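Local structure of DNA replication protein DnaC (Aquifex aeolicus, 3ECC) at residues D157-R161 with L162-V166; I126-R129 with Y130-K134; D74-D77 with L78-L82. The protein is a bacterial helicase loader of replication initiation, with a P-loop ATPase core that probably binds ATP and is caught here with ADP, beryllium trifluoride and magnesium. All coordinates share one frame; numbering follows the deposited sequence.

Interaction 1: residues D157-R161 with L162-V166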
ATOM      1  N   ASP A 157      16.681  -0.215   0.410  1.00 75.32           N
ATOM      2  CA  ASP A 157      16.274   0.637   1.521  1.00 73.58           C
ATOM      3  C   ASP A 157      15.024   0.077   2.193  1.00 72.27           C
ATOM      4  O   ASP A 157      14.924   0.061   3.415  1.00 72.10           O
ATOM      5  CB  ASP A 157      16.019   2.057   1.025  1.00 73.68           C
ATOM      6  CG  ASP A 157      15.828   3.050   2.155  1.00 74.09           C
ATOM      7  OD1 ASP A 157      16.753   3.227   2.982  1.00 74.51           O
ATOM      8  OD2 ASP A 157      14.757   3.688   2.188  1.00 75.22           O
ATOM      9  N   LEU A 158      14.076  -0.390   1.384  1.00 70.63           N
ATOM     10  CA  LEU A 158      12.903  -1.105   1.885  1.00 69.03           C
ATOM     11  C   LEU A 158      13.248  -2.441   2.522  1.00 67.84           C
ATOM     12  O   LEU A 158      12.684  -2.809   3.548  1.00 67.43           O
ATOM     13  CB  LEU A 158      11.901  -1.343   0.754  1.00 69.18           C
ATOM     14  CG  LEU A 158      10.576  -0.580   0.776  1.00 69.20           C
ATOM     15  CD1 LEU A 158       9.671  -1.064   1.925  1.00 68.12           C
ATOM     16  CD2 LEU A 158      10.811   0.935   0.828  1.00 69.07           C
ATOM     17  N   ALA A 159      14.173  -3.163   1.896  1.00 66.52           N
ATOM     18  CA  ALA A 159      14.595  -4.473   2.377  1.00 65.44           C
ATOM     19  C   ALA A 159      15.341  -4.390   3.698  1.00 64.75           C
ATOM     20  O   ALA A 159      15.388  -5.362   4.448  1.00 64.78           O
ATOM     21  CB  ALA A 159      15.454  -5.164   1.338  1.00 65.44           C
ATOM     22  N   SER A 160      15.928  -3.229   3.978  1.00 63.85           N
ATOM     23  CA  SER A 160      16.686  -3.037   5.208  1.00 62.76           C
ATOM     24  C   SER A 160      15.786  -3.133   6.435  1.00 61.91           C
ATOM     25  O   SER A 160      16.206  -3.624   7.483  1.00 61.79           O
ATOM     26  CB  SER A 160      17.416  -1.694   5.185  1.00 62.81           C
ATOM     27  OG  SER A 160      16.494  -0.622   5.126  1.00 63.01           O
ATOM     28  N   ARG A 161      14.547  -2.671   6.295  1.00 60.96           N
ATOM     29  CA  ARG A 161      13.611  -2.634   7.415  1.00 60.20           C
ATOM     30  C   ARG A 161      12.516  -3.694   7.346  1.00 59.27           C
ATOM     31  O   ARG A 161      11.746  -3.851   8.290  1.00 59.36           O
ATOM     32  CB  ARG A 161      12.997  -1.238   7.562  1.00 60.39           C
ATOM     33  CG  ARG A 161      12.633  -0.561   6.254  1.00 61.93           C
ATOM     34  CD  ARG A 161      12.484   0.952   6.431  1.00 64.84           C
ATOM     35  NE  ARG A 161      11.744   1.568   5.323  1.00 67.59           N
ATOM     36  CZ  ARG A 161      12.258   2.444   4.455  1.00 68.49           C
ATOM     37  NH1 ARG A 161      13.524   2.837   4.565  1.00 68.72           N
ATOM     38  NH2 ARG A 161      11.499   2.929   3.476  1.00 67.54           N
ATOM     39  N   LEU A 162      12.452  -4.419   6.231  1.00 58.17           N
ATOM     40  CA  LEU A 162      11.413  -5.434   6.025  1.00 56.77           C
ATOM     41  C   LEU A 162      11.989  -6.803   5.716  1.00 56.01           C
ATOM     42  O   LEU A 162      11.364  -7.820   6.004  1.00 55.97           O
ATOM     43  CB  LEU A 162      10.463  -5.026   4.893  1.00 56.67           C
ATOM     44  CG  LEU A 162       9.399  -3.949   5.119  1.00 56.14           C
ATOM     45  CD1 LEU A 162       8.432  -3.917   3.944  1.00 54.72           C
ATOM     46  CD2 LEU A 162       8.648  -4.196   6.411  1.00 56.40           C
ATOM     47  N   GLY A 163      13.173  -6.822   5.114  1.00 55.21           N
ATOM     48  CA  GLY A 163      13.794  -8.059   4.662  1.00 54.43           C
ATOM     49  C   GLY A 163      13.735  -8.180   3.155  1.00 54.10           C
ATOM     50  O   GLY A 163      12.859  -7.600   2.518  1.00 53.92           O
ATOM     51  N   GLU A 164      14.673  -8.934   2.585  1.00 54.01           N
ATOM     52  CA  GLU A 164      14.743  -9.167   1.137  1.00 53.81           C
ATOM     53  C   GLU A 164      13.549  -9.951   0.595  1.00 53.46           C
ATOM     54  O   GLU A 164      13.035  -9.642  -0.476  1.00 53.33           O
ATOM     55  CB  GLU A 164      16.026  -9.922   0.784  1.00 54.19           C
ATOM     56  CG  GLU A 164      17.311  -9.154   1.029  1.00 55.92           C
ATOM     57  CD  GLU A 164      17.507  -8.006   0.043  1.00 58.82           C
ATOM     58  OE1 GLU A 164      16.900  -8.042  -1.056  1.00 59.40           O
ATOM     59  OE2 GLU A 164      18.271  -7.066   0.370  1.00 59.30           O
ATOM     60  N   ASN A 165      13.132 -10.977   1.336  1.00 53.19           N
ATOM     61  CA  ASN A 165      12.016 -11.847   0.944  1.00 52.77           C
ATOM     62  C   ASN A 165      10.740 -11.052   0.643  1.00 51.88           C
ATOM     63  O   ASN A 165      10.122 -11.218  -0.414  1.00 51.78           O
ATOM     64  CB  ASN A 165      11.754 -12.886   2.048  1.00 53.30           C
ATOM     65  CG  ASN A 165      10.968 -14.101   1.555  1.00 55.00           C
ATOM     66  OD1 ASN A 165      11.075 -14.502   0.398  1.00 58.70           O
ATOM     67  ND2 ASN A 165      10.196 -14.709   2.450  1.00 56.40           N
ATOM     68  N   VAL A 166      10.384 -10.158   1.563  1.00 50.78           N
ATOM     69  CA  VAL A 166       9.169  -9.349   1.457  1.00 49.71           C
ATOM     70  C   VAL A 166       9.212  -8.365   0.273  1.00 49.28           C
ATOM     71  O   VAL A 166       8.311  -8.356  -0.572  1.00 49.02           O
ATOM     72  CB  VAL A 166       8.894  -8.602   2.784  1.00 49.44           C
ATOM     73  CG1 VAL A 166       7.785  -7.605   2.628  1.00 48.69           C
ATOM     74  CG2 VAL A 166       8.544  -9.595   3.867  1.00 48.93           C
TER

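Interaction 2: residues I126-R129 with Y130-K134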
ATOM      1  N   ILE A 126       1.903 -10.240   3.810  1.00 41.30           N
ATOM      2  CA  ILE A 126       2.360 -10.071   2.439  1.00 41.07           C
ATOM      3  C   ILE A 126       2.602 -11.406   1.708  1.00 41.39           C
ATOM      4  O   ILE A 126       2.279 -11.546   0.520  1.00 41.53           O
ATOM      5  CB  ILE A 126       3.601  -9.163   2.382  1.00 40.84           C
ATOM      6  CG1 ILE A 126       3.163  -7.713   2.574  1.00 40.73           C
ATOM      7  CG2 ILE A 126       4.337  -9.332   1.062  1.00 39.61           C
ATOM      8  CD1 ILE A 126       4.209  -6.830   3.166  1.00 41.62           C
ATOM      9  N   THR A 127       3.150 -12.385   2.416  1.00 41.21           N
ATOM     10  CA  THR A 127       3.352 -13.714   1.837  1.00 41.46           C
ATOM     11  C   THR A 127       2.002 -14.392   1.528  1.00 41.27           C
ATOM     12  O   THR A 127       1.831 -15.035   0.491  1.00 41.04           O
ATOM     13  CB  THR A 127       4.223 -14.590   2.763  1.00 41.18           C
ATOM     14  OG1 THR A 127       5.477 -13.936   2.971  1.00 41.39           O
ATOM     15  CG2 THR A 127       4.471 -15.939   2.160  1.00 41.59           C
ATOM     16  N   TYR A 128       1.041 -14.219   2.428  1.00 41.35           N
ATOM     17  CA  TYR A 128      -0.298 -14.748   2.227  1.00 41.52           C
ATOM     18  C   TYR A 128      -0.950 -14.138   0.987  1.00 41.53           C
ATOM     19  O   TYR A 128      -1.482 -14.859   0.136  1.00 41.77           O
ATOM     20  CB  TYR A 128      -1.153 -14.473   3.455  1.00 41.54           C
ATOM     21  CG  TYR A 128      -2.492 -15.145   3.433  1.00 42.72           C
ATOM     22  CD1 TYR A 128      -2.658 -16.440   3.941  1.00 43.66           C
ATOM     23  CD2 TYR A 128      -3.604 -14.493   2.912  1.00 43.95           C
ATOM     24  CE1 TYR A 128      -3.899 -17.065   3.921  1.00 44.27           C
ATOM     25  CE2 TYR A 128      -4.851 -15.107   2.887  1.00 44.60           C
ATOM     26  CZ  TYR A 128      -4.996 -16.392   3.391  1.00 44.07           C
ATOM     27  OH  TYR A 128      -6.233 -16.992   3.365  1.00 43.59           O
ATOM     28  N   ARG A 129      -0.874 -12.815   0.877  1.00 41.17           N
ATOM     29  CA  ARG A 129      -1.490 -12.089  -0.231  1.00 41.06           C
ATOM     30  C   ARG A 129      -0.714 -12.264  -1.526  1.00 41.24           C
ATOM     31  O   ARG A 129      -1.278 -12.127  -2.605  1.00 41.54           O
ATOM     32  CB  ARG A 129      -1.647 -10.607   0.120  1.00 40.81           C
ATOM     33  CG  ARG A 129      -2.635 -10.369   1.261  1.00 39.98           C
ATOM     34  CD  ARG A 129      -2.813  -8.898   1.594  1.00 39.33           C
ATOM     35  NE  ARG A 129      -3.618  -8.199   0.589  1.00 38.68           N
ATOM     36  CZ  ARG A 129      -4.932  -8.350   0.445  1.00 37.78           C
ATOM     37  NH1 ARG A 129      -5.597  -9.179   1.240  1.00 35.96           N
ATOM     38  NH2 ARG A 129      -5.579  -7.687  -0.510  1.00 37.11           N
ATOM     39  N   TYR A 130       0.575 -12.577  -1.409  1.00 41.44           N
ATOM     40  CA  TYR A 130       1.397 -13.014  -2.552  1.00 41.85           C
ATOM     41  C   TYR A 130       0.987 -14.409  -3.046  1.00 42.27           C
ATOM     42  O   TYR A 130       0.820 -14.625  -4.244  1.00 42.59           O
ATOM     43  CB  TYR A 130       2.885 -13.014  -2.176  1.00 41.68           C
ATOM     44  CG  TYR A 130       3.823 -13.511  -3.259  1.00 42.04           C
ATOM     45  CD1 TYR A 130       4.165 -12.700  -4.334  1.00 42.96           C
ATOM     46  CD2 TYR A 130       4.387 -14.784  -3.195  1.00 41.80           C
ATOM     47  CE1 TYR A 130       5.031 -13.146  -5.328  1.00 42.43           C
ATOM     48  CE2 TYR A 130       5.252 -15.238  -4.186  1.00 41.14           C
ATOM     49  CZ  TYR A 130       5.569 -14.415  -5.246  1.00 41.94           C
ATOM     50  OH  TYR A 130       6.419 -14.852  -6.233  1.00 41.97           O
ATOM     51  N   ASN A 131       0.828 -15.351  -2.122  1.00 42.56           N
ATOM     52  CA  ASN A 131       0.492 -16.728  -2.497  1.00 43.14           C
ATOM     53  C   ASN A 131      -0.936 -16.894  -3.013  1.00 43.49           C
ATOM     54  O   ASN A 131      -1.197 -17.723  -3.892  1.00 43.54           O
ATOM     55  CB  ASN A 131       0.737 -17.685  -1.329  1.00 42.95           C
ATOM     56  CG  ASN A 131       2.191 -17.742  -0.917  1.00 42.45           C
ATOM     57  OD1 ASN A 131       3.092 -17.566  -1.741  1.00 41.55           O
ATOM     58  ND2 ASN A 131       2.429 -17.972   0.367  1.00 41.92           N
ATOM     59  N   ASN A 132      -1.856 -16.109  -2.454  1.00 43.90           N
ATOM     60  CA  ASN A 132      -3.277 -16.245  -2.772  1.00 44.35           C
ATOM     61  C   ASN A 132      -3.787 -15.132  -3.677  1.00 44.28           C
ATOM     62  O   ASN A 132      -4.981 -14.867  -3.725  1.00 44.49           O
ATOM     63  CB  ASN A 132      -4.114 -16.325  -1.490  1.00 44.57           C
ATOM     64  CG  ASN A 132      -3.578 -17.363  -0.499  1.00 45.92           C
ATOM     65  OD1 ASN A 132      -2.640 -18.095  -0.792  1.00 47.39           O
ATOM     66  ND2 ASN A 132      -4.182 -17.425   0.674  1.00 47.34           N
ATOM     67  N   LEU A 133      -2.866 -14.493  -4.395  1.00 44.36           N
ATOM     68  CA  LEU A 133      -3.193 -13.483  -5.405  1.00 44.18           C
ATOM     69  C   LEU A 133      -4.190 -12.459  -4.897  1.00 44.55           C
ATOM     70  O   LEU A 133      -5.209 -12.184  -5.526  1.00 44.71           O
ATOM     71  CB  LEU A 133      -3.688 -14.136  -6.706  1.00 43.93           C
ATOM     72  CG  LEU A 133      -2.769 -15.169  -7.370  1.00 43.11           C
ATOM     73  CD1 LEU A 133      -3.483 -15.872  -8.500  1.00 42.23           C
ATOM     74  CD2 LEU A 133      -1.474 -14.547  -7.857  1.00 41.62           C
ATOM     75  N   LYS A 134      -3.885 -11.879  -3.754  1.00 45.06           N
ATOM     76  CA  LYS A 134      -4.753 -10.887  -3.169  1.00 45.46           C
ATOM     77  C   LYS A 134      -4.144  -9.508  -3.401  1.00 45.97           C
ATOM     78  O   LYS A 134      -3.092  -9.191  -2.863  1.00 46.07           O
ATOM     79  CB  LYS A 134      -4.932 -11.177  -1.683  1.00 45.37           C
ATOM     80  CG  LYS A 134      -5.695 -12.468  -1.386  1.00 45.36           C
ATOM     81  CD  LYS A 134      -7.189 -12.233  -1.324  1.00 45.62           C
ATOM     82  CE  LYS A 134      -7.962 -13.526  -1.428  1.00 45.42           C
ATOM     83  NZ  LYS A 134      -9.361 -13.231  -1.840  1.00 47.12           N
TER

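Interaction 3: residues D74-D77 with L78-L82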
ATOM      1  N   ASP A  74      -3.567   2.163   8.260  1.00 48.87           N
ATOM      2  CA  ASP A  74      -2.217   2.584   8.569  1.00 48.75           C
ATOM      3  C   ASP A  74      -1.524   1.324   9.040  1.00 48.95           C
ATOM      4  O   ASP A  74      -2.097   0.538   9.796  1.00 48.55           O
ATOM      5  CB  ASP A  74      -2.198   3.646   9.674  1.00 48.62           C
ATOM      6  CG  ASP A  74      -0.784   4.036  10.094  1.00 48.05           C
ATOM      7  OD1 ASP A  74      -0.131   4.817   9.371  1.00 48.88           O
ATOM      8  OD2 ASP A  74      -0.328   3.560  11.148  1.00 45.84           O
ATOM      9  N   THR A  75      -0.304   1.120   8.569  1.00 49.35           N
ATOM     10  CA  THR A  75       0.397  -0.124   8.810  1.00 49.98           C
ATOM     11  C   THR A  75       0.698  -0.336  10.289  1.00 50.45           C
ATOM     12  O   THR A  75       0.516  -1.438  10.820  1.00 50.42           O
ATOM     13  CB  THR A  75       1.673  -0.187   7.993  1.00 49.78           C
ATOM     14  OG1 THR A  75       1.367   0.159   6.635  1.00 50.50           O
ATOM     15  CG2 THR A  75       2.251  -1.583   8.035  1.00 49.80           C
ATOM     16  N   LYS A  76       1.131   0.723  10.957  1.00 51.19           N
ATOM     17  CA  LYS A  76       1.399   0.640  12.384  1.00 52.07           C
ATOM     18  C   LYS A  76       0.105   0.397  13.157  1.00 52.31           C
ATOM     19  O   LYS A  76       0.068  -0.425  14.071  1.00 52.56           O
ATOM     20  CB  LYS A  76       2.093   1.905  12.873  1.00 52.10           C
ATOM     21  CG  LYS A  76       3.235   1.631  13.797  1.00 53.26           C
ATOM     22  CD  LYS A  76       4.251   2.752  13.741  1.00 54.78           C
ATOM     23  CE  LYS A  76       5.472   2.395  14.563  1.00 56.34           C
ATOM     24  NZ  LYS A  76       6.669   3.220  14.196  1.00 58.34           N
ATOM     25  N   ASP A  77      -0.958   1.092  12.756  1.00 52.54           N
ATOM     26  CA  ASP A  77      -2.279   0.922  13.356  1.00 52.79           C
ATOM     27  C   ASP A  77      -2.816  -0.484  13.153  1.00 53.06           C
ATOM     28  O   ASP A  77      -3.412  -1.046  14.064  1.00 53.22           O
ATOM     29  CB  ASP A  77      -3.275   1.955  12.801  1.00 52.79           C
ATOM     30  CG  ASP A  77      -4.676   1.762  13.341  1.00 52.23           C
ATOM     31  OD1 ASP A  77      -4.840   1.771  14.574  1.00 52.78           O
ATOM     32  OD2 ASP A  77      -5.608   1.585  12.535  1.00 52.07           O
ATOM     33  N   LEU A  78      -2.596  -1.051  11.967  1.00 53.57           N
ATOM     34  CA  LEU A  78      -3.032  -2.424  11.683  1.00 54.44           C
ATOM     35  C   LEU A  78      -2.271  -3.438  12.520  1.00 55.23           C
ATOM     36  O   LEU A  78      -2.855  -4.374  13.053  1.00 55.18           O
ATOM     37  CB  LEU A  78      -2.896  -2.766  10.191  1.00 54.16           C
ATOM     38  CG  LEU A  78      -3.330  -4.170   9.739  1.00 53.84           C
ATOM     39  CD1 LEU A  78      -4.824  -4.421   9.952  1.00 53.30           C
ATOM     40  CD2 LEU A  78      -2.967  -4.400   8.287  1.00 53.37           C
ATOM     41  N   ILE A  79      -0.968  -3.216  12.662  1.00 56.54           N
ATOM     42  CA  ILE A  79      -0.096  -4.108  13.413  1.00 57.81           C
ATOM     43  C   ILE A  79      -0.399  -4.114  14.914  1.00 58.80           C
ATOM     44  O   ILE A  79      -0.501  -5.181  15.509  1.00 58.83           O
ATOM     45  CB  ILE A  79       1.385  -3.789  13.131  1.00 57.65           C
ATOM     46  CG1 ILE A  79       1.784  -4.404  11.793  1.00 57.41           C
ATOM     47  CG2 ILE A  79       2.292  -4.296  14.246  1.00 57.85           C
ATOM     48  CD1 ILE A  79       2.942  -3.713  11.153  1.00 58.37           C
ATOM     49  N   PHE A  80      -0.573  -2.931  15.505  1.00 60.21           N
ATOM     50  CA  PHE A  80      -0.940  -2.815  16.928  1.00 61.65           C
ATOM     51  C   PHE A  80      -2.295  -3.463  17.237  1.00 62.39           C
ATOM     52  O   PHE A  80      -2.470  -4.067  18.296  1.00 62.61           O
ATOM     53  CB  PHE A  80      -0.950  -1.345  17.399  1.00 61.62           C
ATOM     54  CG  PHE A  80       0.421  -0.773  17.661  1.00 62.14           C
ATOM     55  CD1 PHE A  80       1.318  -1.421  18.501  1.00 62.93           C
ATOM     56  CD2 PHE A  80       0.802   0.437  17.093  1.00 62.34           C
ATOM     57  CE1 PHE A  80       2.585  -0.887  18.743  1.00 62.94           C
ATOM     58  CE2 PHE A  80       2.061   0.975  17.330  1.00 62.42           C
ATOM     59  CZ  PHE A  80       2.953   0.315  18.158  1.00 62.69           C
ATOM     60  N   ARG A  81      -3.248  -3.313  16.319  1.00 63.37           N
ATOM     61  CA  ARG A  81      -4.558  -3.944  16.456  1.00 64.60           C
ATOM     62  C   ARG A  81      -4.405  -5.452  16.521  1.00 65.55           C
ATOM     63  O   ARG A  81      -4.813  -6.086  17.495  1.00 65.72           O
ATOM     64  CB  ARG A  81      -5.450  -3.602  15.268  1.00 64.57           C
ATOM     65  CG  ARG A  81      -6.214  -2.312  15.388  1.00 64.91           C
ATOM     66  CD  ARG A  81      -7.455  -2.393  14.537  1.00 66.01           C
ATOM     67  NE  ARG A  81      -7.785  -1.119  13.906  1.00 66.47           N
ATOM     68  CZ  ARG A  81      -8.818  -0.940  13.088  1.00 66.63           C
ATOM     69  NH1 ARG A  81      -9.623  -1.956  12.803  1.00 66.15           N
ATOM     70  NH2 ARG A  81      -9.048   0.253  12.552  1.00 66.74           N
ATOM     71  N   LEU A  82      -3.805  -6.016  15.476  1.00 66.63           N
ATOM     72  CA  LEU A  82      -3.626  -7.453  15.359  1.00 67.70           C
ATOM     73  C   LEU A  82      -2.823  -8.042  16.507  1.00 68.70           C
ATOM     74  O   LEU A  82      -3.261  -9.012  17.116  1.00 68.94           O
ATOM     75  CB  LEU A  82      -2.967  -7.809  14.030  1.00 67.52           C
ATOM     76  CG  LEU A  82      -3.850  -7.673  12.791  1.00 67.71           C
ATOM     77  CD1 LEU A  82      -2.996  -7.714  11.531  1.00 67.60           C
ATOM     78  CD2 LEU A  82      -4.942  -8.741  12.754  1.00 67.51           C
TER

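Interaction 1: residues D157-R161 with L162-V166
Leu-162 meets Leu-158 one turn back, where helix 153-162 ends and a glycine joins it to helix 164-173. The Ser-Arg-Leu run at this junction resembles box VII of AAA+ ATPases. Arg-161, the residue preceding Leu-162, turns back along its own helix, and its NH1 forms a salt bridge with Asp-157 OD2 at 2.8 Å, though the hydrogen bond in it is weak. The two leucines extend alongside one another, with CD1 of Leu-158 3.7 Å from CD1 of Leu-162. In Leu-162 CG stands anti to the carbonyl carbon (chi1 -76°), which carries the branch to Ile-122 of helix 116-131 and to Leu-109 and Leu-114. Its N gives only a weak bond to Leu-158 O. Cutting this side chain back to an alanine is likely to open a gap beside Leu-158 CD1 and cost Ile-122 one of its apolar neighbours. Gly-163 leaves the helix with positive phi, 107°, and is also the N-cap residue of the next one. Its N closes the turn on Ala-159 O at 2.7 Å, approaching from above the carbonyl plane. Glu-164, exposed and starting the second helix, bends back at chi2, so that its carboxylate oxygen OE2 comes to rest 3.5 Å from Ala-159 CB.

Interaction 2: residues I126-R129 with Y130-K134
Tyr-128 and Asn-132 are set at a steep angle near the C-terminal end of helix 116-131: the ring and the amide planes are 63° apart, and ND2 of Asn-132 sits over one face of the ring, off centre toward CZ of Tyr-128, at 3.0 Å from that atom. With CG of Tyr-128 anti to the backbone N (chi1 -172°), the ring stands out from the helix, over the amide of Asn-132, and its hydroxyl goes on to a hydrogen bond with Asn-100 OD1. Arg-129 and Lys-134 cross at about a right angle. Here one face of the guanidinium is covered by aliphatic carbon, since CB of Lys-134 stands over its centre, 3.5 Å from CZ of Arg-129. Thr-127 and Asn-131 instead project from the helix as neighbours, CG2 of Thr-127 lying 3.4 Å from ND2 of Asn-131, while the threonine hydroxyl bonds to Ser-123 O. Behind these side chains the last helical turn is held by Tyr-130 N to Ile-126 O (2.8 Å) and Asn-132 N to Tyr-128 O (2.9 Å). Asn-132 then leaves helical angles, and the chain turns toward strand 136-141, the next step of the beta-alpha-beta unit that began with strand 104-107. The guanidinium gives NH2 to both Ser-135 O and Ser-101 O, with a weaker bond from NH1 to Leu-99 O. Gathered round the group, these carbonyl oxygens would probably favour its positive charge. Lys-134 lays CB on one face, while Lys-134 NZ, 6.3 Å from Arg-129 NH1, makes a weak bond to Asn-100 O.

Interaction 3: residues D74-D77 with L78-L82
Thr-75 and Ile-79 pack against each other in the first turns of helix 75-86, which follows directly on strand 71-74 with Asp-74 as N-cap. On this inner side the fit is close: CG2 of Thr-75 is 3.8 Å from CD1 of Ile-79. With the threonine OG1 beside the backbone N (chi1 -49°), CG2 falls opposite that N and faces the isoleucine, while OG1 reaches Asp-107 O in a hydrogen bond. Ile-79 continues the apolar layer onto Trp-117 and Ile-122 of helix 116-131, and Leu-78 does so onto Phe-73 and onto Phe-94 of helix 93-99. Backbone bonds underlie this face, Leu-78 N to Asp-74 O at 2.7 Å and Ile-79 N to Thr-75 O at 3.0 Å. The cap itself is side-chain work, because Asp-77 N donates to Asp-74 OD2 at 3.0 Å on the anti side of that carboxylate, 17° out of its plane. The capping residue also borders the nucleotide site, its side chain touching Asp-108 and lying about 7 Å from the bound magnesium.

Toward solvent the pairing is looser. Lys-76 and Phe-80 are both exposed and run alongside each other, CG of Lys-76 3.8 Å from CE2 of Phe-80, the lysine chain running on extended from CG, away from the ring. Asp-77 faces Arg-81 one turn on, but the carboxylate and guanidinium planes are 73° apart, and the salt bridge is long, OD2 of Asp-77 lying 3.7 Å from NH2 of Arg-81.

Interaction 3 starts a helix, interaction 2 covers the C-terminal end of helix 116-131 and the turn after it, and interaction 1 spans a break between two helices. Leu-162 and Ile-79 both pack on Ile-122 of helix 116-131. Interactions 1 and 2 touch, Val-166 CG1 meeting Ile-126 CD1 at 3.7 Å; interaction 3 stays about 7 Å from either at the nearest atoms. Leu-158, Leu-162, Ile-126, Arg-129, Thr-75, Leu-78 and Ile-79 are buried, while Glu-164, Asn-131, Lys-76 and Phe-80 lie on the surface. Interaction 3 borders the nucleotide site, and Arg-161 of interaction 1 comes within about 10 Å of the beryllium trifluoride; both include acid-base pairs, whereas distant interaction 2 relies on amide and guanidinium groups.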